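Local coordinates for D-aminoacyl-tRNA deacylase 1 (Homo sapiens, PDB 2OKV), which hydrolyses mischarged D-aminoacyl-tRNAs and glycyl-tRNA(Ala) as a homodimeric editing enzyme and may also act in DNA replication, at residues V67-S78 with T116-F127. Residues are numbered along the deposited sequence; the frame is centred on the assembly and turned at random.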
loop_
_atom_site.group_PDB
_atom_site.type_symbol
_atom_site.label_atom_id
_atom_site.label_comp_id
_atom_site.label_asym_id
_atom_site.label_seq_id
_atom_site.Cartn_x
_atom_site.Cartn_y
_atom_site.Cartn_z
ATOM N N VAL B 67 -7.957 -12.186 -9.438
ATOM C CA VAL B 67 -8.061 -13.058 -8.274
ATOM C C VAL B 67 -9.138 -14.146 -8.498
ATOM O O VAL B 67 -8.963 -15.289 -8.087
ATOM C CB VAL B 67 -8.302 -12.216 -6.967
ATOM C CG1 VAL B 67 -9.725 -11.647 -6.920
ATOM C CG2 VAL B 67 -7.988 -13.022 -5.702
ATOM N N MET B 68 -10.235 -13.787 -9.162
ATOM C CA MET B 68 -11.340 -14.720 -9.398
ATOM C C MET B 68 -10.994 -15.747 -10.473
ATOM O O MET B 68 -11.391 -16.909 -10.370
ATOM C CB MET B 68 -12.615 -13.985 -9.815
ATOM C CG MET B 68 -13.277 -13.196 -8.725
ATOM S SD MET B 68 -14.999 -12.810 -9.095
ATOM C CE MET B 68 -15.615 -14.284 -9.908
ATOM N N ASP B 69 -10.275 -15.309 -11.508
ATOM C CA ASP B 69 -9.762 -16.217 -12.539
ATOM C C ASP B 69 -8.889 -17.302 -11.917
ATOM O O ASP B 69 -8.934 -18.463 -12.342
ATOM C CB ASP B 69 -8.929 -15.454 -13.578
ATOM C CG ASP B 69 -9.764 -14.526 -14.436
ATOM O OD1 ASP B 69 -10.962 -14.821 -14.651
ATOM O OD2 ASP B 69 -9.221 -13.498 -14.892
ATOM N N LYS B 70 -8.090 -16.906 -10.921
ATOM C CA LYS B 70 -7.138 -17.803 -10.271
ATOM C C LYS B 70 -7.764 -18.606 -9.134
ATOM O O LYS B 70 -7.145 -19.546 -8.617
ATOM C CB LYS B 70 -5.940 -17.013 -9.722
ATOM C CG LYS B 70 -5.126 -16.251 -10.753
ATOM C CD LYS B 70 -4.480 -17.190 -11.774
ATOM C CE LYS B 70 -3.189 -17.805 -11.247
ATOM N NZ LYS B 70 -2.507 -18.575 -12.353
ATOM N N GLN B 71 -8.991 -18.237 -8.757
ATOM C CA GLN B 71 -9.648 -18.759 -7.568
ATOM C C GLN B 71 -8.728 -18.579 -6.358
ATOM O O GLN B 71 -8.566 -19.480 -5.543
ATOM C CB GLN B 71 -10.084 -20.224 -7.752
ATOM C CG GLN B 71 -11.145 -20.441 -8.840
ATOM C CD GLN B 71 -12.579 -20.143 -8.379
ATOM O OE1 GLN B 71 -13.289 -19.354 -9.013
ATOM N NE2 GLN B 71 -13.016 -20.787 -7.285
ATOM N N TYR B 72 -8.127 -17.392 -6.269
ATOM C CA TYR B 72 -7.236 -17.047 -5.176
ATOM C C TYR B 72 -8.035 -16.319 -4.085
ATOM O O TYR B 72 -9.251 -16.127 -4.216
ATOM C CB TYR B 72 -6.055 -16.204 -5.678
ATOM C CG TYR B 72 -4.918 -16.990 -6.330
ATOM C CD1 TYR B 72 -3.869 -16.327 -6.979
ATOM C CD2 TYR B 72 -4.883 -18.389 -6.295
ATOM C CE1 TYR B 72 -2.813 -17.030 -7.563
ATOM C CE2 TYR B 72 -3.837 -19.106 -6.892
ATOM C CZ TYR B 72 -2.804 -18.415 -7.515
ATOM O OH TYR B 72 -1.765 -19.117 -8.097
ATOM N N GLU B 73 -7.361 -15.929 -3.012
ATOM C CA GLU B 73 -8.056 -15.364 -1.845
ATOM C C GLU B 73 -7.932 -13.847 -1.793
ATOM O O GLU B 73 -7.110 -13.252 -2.502
ATOM C CB GLU B 73 -7.533 -15.977 -0.544
ATOM C CG GLU B 73 -7.967 -17.426 -0.299
ATOM C CD GLU B 73 -7.103 -18.116 0.756
ATOM O OE1 GLU B 73 -7.613 -18.423 1.856
ATOM O OE2 GLU B 73 -5.904 -18.340 0.478
ATOM N N ILE B 74 -8.758 -13.227 -0.952
ATOM C CA ILE B 74 -8.725 -11.784 -0.753
ATOM C C ILE B 74 -8.757 -11.529 0.754
ATOM O O ILE B 74 -9.625 -12.032 1.447
ATOM C CB ILE B 74 -9.949 -11.070 -1.391
ATOM C CG1 ILE B 74 -10.033 -11.354 -2.898
ATOM C CG2 ILE B 74 -9.912 -9.556 -1.082
ATOM C CD1 ILE B 74 -11.309 -10.866 -3.556
ATOM N N LEU B 75 -7.777 -10.783 1.250
ATOM C CA LEU B 75 -7.807 -10.283 2.619
ATOM C C LEU B 75 -8.132 -8.788 2.582
ATOM O O LEU B 75 -7.341 -7.997 2.078
ATOM C CB LEU B 75 -6.450 -10.512 3.301
ATOM C CG LEU B 75 -6.243 -9.907 4.702
ATOM C CD1 LEU B 75 -7.203 -10.541 5.691
ATOM C CD2 LEU B 75 -4.778 -10.060 5.171
ATOM N N CYS B 76 -9.298 -8.402 3.098
ATOM C CA CYS B 76 -9.673 -6.973 3.158
ATOM C C CYS B 76 -9.498 -6.433 4.559
ATOM O O CYS B 76 -9.899 -7.064 5.553
ATOM C CB CYS B 76 -11.130 -6.704 2.739
ATOM S SG CYS B 76 -11.608 -7.436 1.229
ATOM N N VAL B 77 -8.925 -5.243 4.645
ATOM C CA VAL B 77 -8.804 -4.566 5.932
ATOM C C VAL B 77 -9.236 -3.121 5.746
ATOM O O VAL B 77 -8.852 -2.480 4.772
ATOM C CB VAL B 77 -7.363 -4.641 6.483
ATOM C CG1 VAL B 77 -7.263 -3.929 7.838
ATOM C CG2 VAL B 77 -6.932 -6.089 6.630
ATOM N N SER B 78 -10.050 -2.625 6.676
ATOM C CA SER B 78 -10.515 -1.240 6.654
ATOM C C SER B 78 -9.366 -0.313 7.026
ATOM O O SER B 78 -8.652 -0.567 7.995
ATOM C CB SER B 78 -11.658 -1.074 7.652
ATOM O OG SER B 78 -11.360 -1.895 8.785
ATOM N N THR B 116 -20.633 -11.738 -4.668
ATOM C CA THR B 116 -20.190 -11.617 -6.068
ATOM C C THR B 116 -19.104 -12.640 -6.398
ATOM O O THR B 116 -18.962 -13.048 -7.554
ATOM C CB THR B 116 -19.681 -10.178 -6.378
ATOM O OG1 THR B 116 -20.727 -9.243 -6.102
ATOM C CG2 THR B 116 -19.257 -10.017 -7.857
ATOM N N TYR B 117 -18.316 -13.014 -5.387
ATOM C CA TYR B 117 -17.241 -14.001 -5.519
ATOM C C TYR B 117 -17.597 -15.255 -4.715
ATOM O O TYR B 117 -18.698 -15.784 -4.856
ATOM C CB TYR B 117 -15.908 -13.386 -5.059
ATOM C CG TYR B 117 -14.653 -14.208 -5.337
ATOM C CD1 TYR B 117 -14.650 -15.269 -6.273
ATOM C CD2 TYR B 117 -13.465 -13.907 -4.677
ATOM C CE1 TYR B 117 -13.467 -16.011 -6.527
ATOM C CE2 TYR B 117 -12.296 -14.628 -4.916
ATOM C CZ TYR B 117 -12.299 -15.667 -5.840
ATOM O OH TYR B 117 -11.131 -16.358 -6.046
ATOM N N ARG B 118 -16.674 -15.728 -3.880
ATOM C CA ARG B 118 -16.930 -16.870 -3.002
ATOM C C ARG B 118 -16.648 -16.454 -1.548
ATOM O O ARG B 118 -15.554 -15.974 -1.242
ATOM C CB ARG B 118 -16.063 -18.072 -3.399
ATOM C CG ARG B 118 -16.308 -18.585 -4.821
ATOM C CD ARG B 118 -15.568 -19.886 -5.115
ATOM N NE ARG B 118 -15.797 -20.327 -6.497
ATOM C CZ ARG B 118 -16.762 -21.162 -6.885
ATOM N NH1 ARG B 118 -16.878 -21.491 -8.174
ATOM N NH2 ARG B 118 -17.614 -21.674 -5.998
ATOM N N PRO B 119 -17.629 -16.652 -0.646
ATOM C CA PRO B 119 -17.486 -16.198 0.740
ATOM C C PRO B 119 -16.249 -16.763 1.436
ATOM O O PRO B 119 -15.569 -16.039 2.167
ATOM C CB PRO B 119 -18.762 -16.725 1.415
ATOM C CG PRO B 119 -19.733 -16.907 0.294
ATOM C CD PRO B 119 -18.915 -17.339 -0.874
ATOM N N GLU B 120 -15.947 -18.036 1.187
ATOM C CA GLU B 120 -14.864 -18.738 1.885
ATOM C C GLU B 120 -13.473 -18.267 1.498
ATOM O O GLU B 120 -12.501 -18.543 2.210
ATOM C CB GLU B 120 -14.980 -20.258 1.678
ATOM C CG GLU B 120 -14.620 -20.741 0.271
ATOM C CD GLU B 120 -15.763 -20.642 -0.734
ATOM O OE1 GLU B 120 -16.877 -20.211 -0.362
ATOM O OE2 GLU B 120 -15.540 -21.011 -1.913
ATOM N N LEU B 121 -13.379 -17.567 0.367
ATOM C CA LEU B 121 -12.106 -17.034 -0.116
ATOM C C LEU B 121 -11.897 -15.563 0.237
ATOM O O LEU B 121 -10.903 -14.943 -0.171
ATOM C CB LEU B 121 -12.007 -17.238 -1.633
ATOM C CG LEU B 121 -12.165 -18.676 -2.133
ATOM C CD1 LEU B 121 -12.241 -18.687 -3.655
ATOM C CD2 LEU B 121 -11.011 -19.555 -1.642
ATOM N N ILE B 122 -12.838 -15.006 0.988
ATOM C CA ILE B 122 -12.763 -13.612 1.445
ATOM C C ILE B 122 -12.558 -13.613 2.956
ATOM O O ILE B 122 -13.387 -14.150 3.691
ATOM C CB ILE B 122 -14.077 -12.802 1.119
ATOM C CG1 ILE B 122 -14.487 -12.907 -0.371
ATOM C CG2 ILE B 122 -13.995 -11.355 1.645
ATOM C CD1 ILE B 122 -13.655 -12.175 -1.329
ATOM N N LYS B 123 -11.448 -13.010 3.392
ATOM C CA LYS B 123 -11.099 -12.851 4.806
ATOM C C LYS B 123 -11.013 -11.370 5.195
ATOM O O LYS B 123 -10.762 -10.497 4.357
ATOM C CB LYS B 123 -9.751 -13.536 5.104
ATOM C CG LYS B 123 -9.816 -15.047 5.358
ATOM C CD LYS B 123 -10.126 -15.862 4.101
ATOM C CE LYS B 123 -10.284 -17.361 4.408
ATOM N NZ LYS B 123 -8.941 -17.993 4.625
ATOM N N ASP B 124 -11.196 -11.105 6.484
ATOM C CA ASP B 124 -11.284 -9.756 6.997
ATOM C C ASP B 124 -10.296 -9.577 8.151
ATOM O O ASP B 124 -9.883 -10.553 8.800
ATOM C CB ASP B 124 -12.730 -9.516 7.480
ATOM C CG ASP B 124 -12.997 -8.078 7.926
ATOM O OD1 ASP B 124 -12.248 -7.137 7.554
ATOM O OD2 ASP B 124 -13.985 -7.896 8.651
ATOM N N GLY B 125 -9.936 -8.328 8.422
ATOM C CA GLY B 125 -9.302 -7.992 9.687
ATOM C C GLY B 125 -10.377 -7.911 10.753
ATOM O O GLY B 125 -11.438 -8.538 10.631
ATOM N N LYS B 126 -10.114 -7.121 11.794
ATOM C CA LYS B 126 -11.102 -6.842 12.835
ATOM C C LYS B 126 -11.302 -5.328 12.883
ATOM O O LYS B 126 -10.454 -4.599 13.400
ATOM C CB LYS B 126 -10.652 -7.399 14.203
ATOM C CG LYS B 126 -11.698 -7.213 15.314
ATOM C CD LYS B 126 -11.517 -8.138 16.553
ATOM C CE LYS B 126 -10.079 -8.194 17.081
ATOM N NZ LYS B 126 -9.939 -9.028 18.344
ATOM N N PHE B 127 -12.427 -4.873 12.327
ATOM C CA PHE B 127 -12.693 -3.438 12.098
ATOM C C PHE B 127 -12.188 -2.415 13.145
ATOM O O PHE B 127 -11.553 -1.436 12.790
ATOM C CB PHE B 127 -14.177 -3.176 11.800
ATOM C CG PHE B 127 -14.461 -1.749 11.411
ATOM C CD1 PHE B 127 -14.384 -1.353 10.078
ATOM C CD2 PHE B 127 -14.772 -0.799 12.381
ATOM C CE1 PHE B 127 -14.609 -0.037 9.709
ATOM C CE2 PHE B 127 -15.010 0.533 12.023
ATOM C CZ PHE B 127 -14.931 0.912 10.683
HETATM O O HOH W 1 -10.929 -4.660 9.009
#
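With its CG anti to the backbone N (chi1 -171°), Y117 turns one face of its ring to M68, which sets CG anti to its own carbonyl carbon (chi1 -71°) and brings that methylene over the ring. The CG of M68 sits 3.6 Å from the ring centroid, a CH-pi contact, while SD approaches obliquely as a Met-aromatic partner. This packing flanks a parallel strand pair in the mixed sheet of the DTD fold: 122-124 is an outermost strand within the chain, joined to 73-78 through a connection that carries helix 99-116. M68 and Y117 illustrate how side chains prolong a strand pairing past its last backbone bond. Four backbone bonds, from I74 N to L121 O through G125 N to C76 O, tie the two segments; the one from K123 N to I74 O is nearly straight at 178°. On the face carrying I74, I122, C76 and D124, covered by helices 39-51 and 99-116, the CD1 atoms of I74 and I122 pack tightly at 3.5 Å. K123, on the face it shares with L75, forms a salt bridge from NZ to E73 OE1 and also bonds A22 O, while E73 OE2 takes G24 N. D124 OD1 is hydrogen-bonded to Y106 OH and accepts from a water that also bonds S78 OG. Where helix 67-70 ends in a Schellman motif, Y117 OH donates in the carbonyl plane to a lone pair of Y72 O, 2.6 Å away.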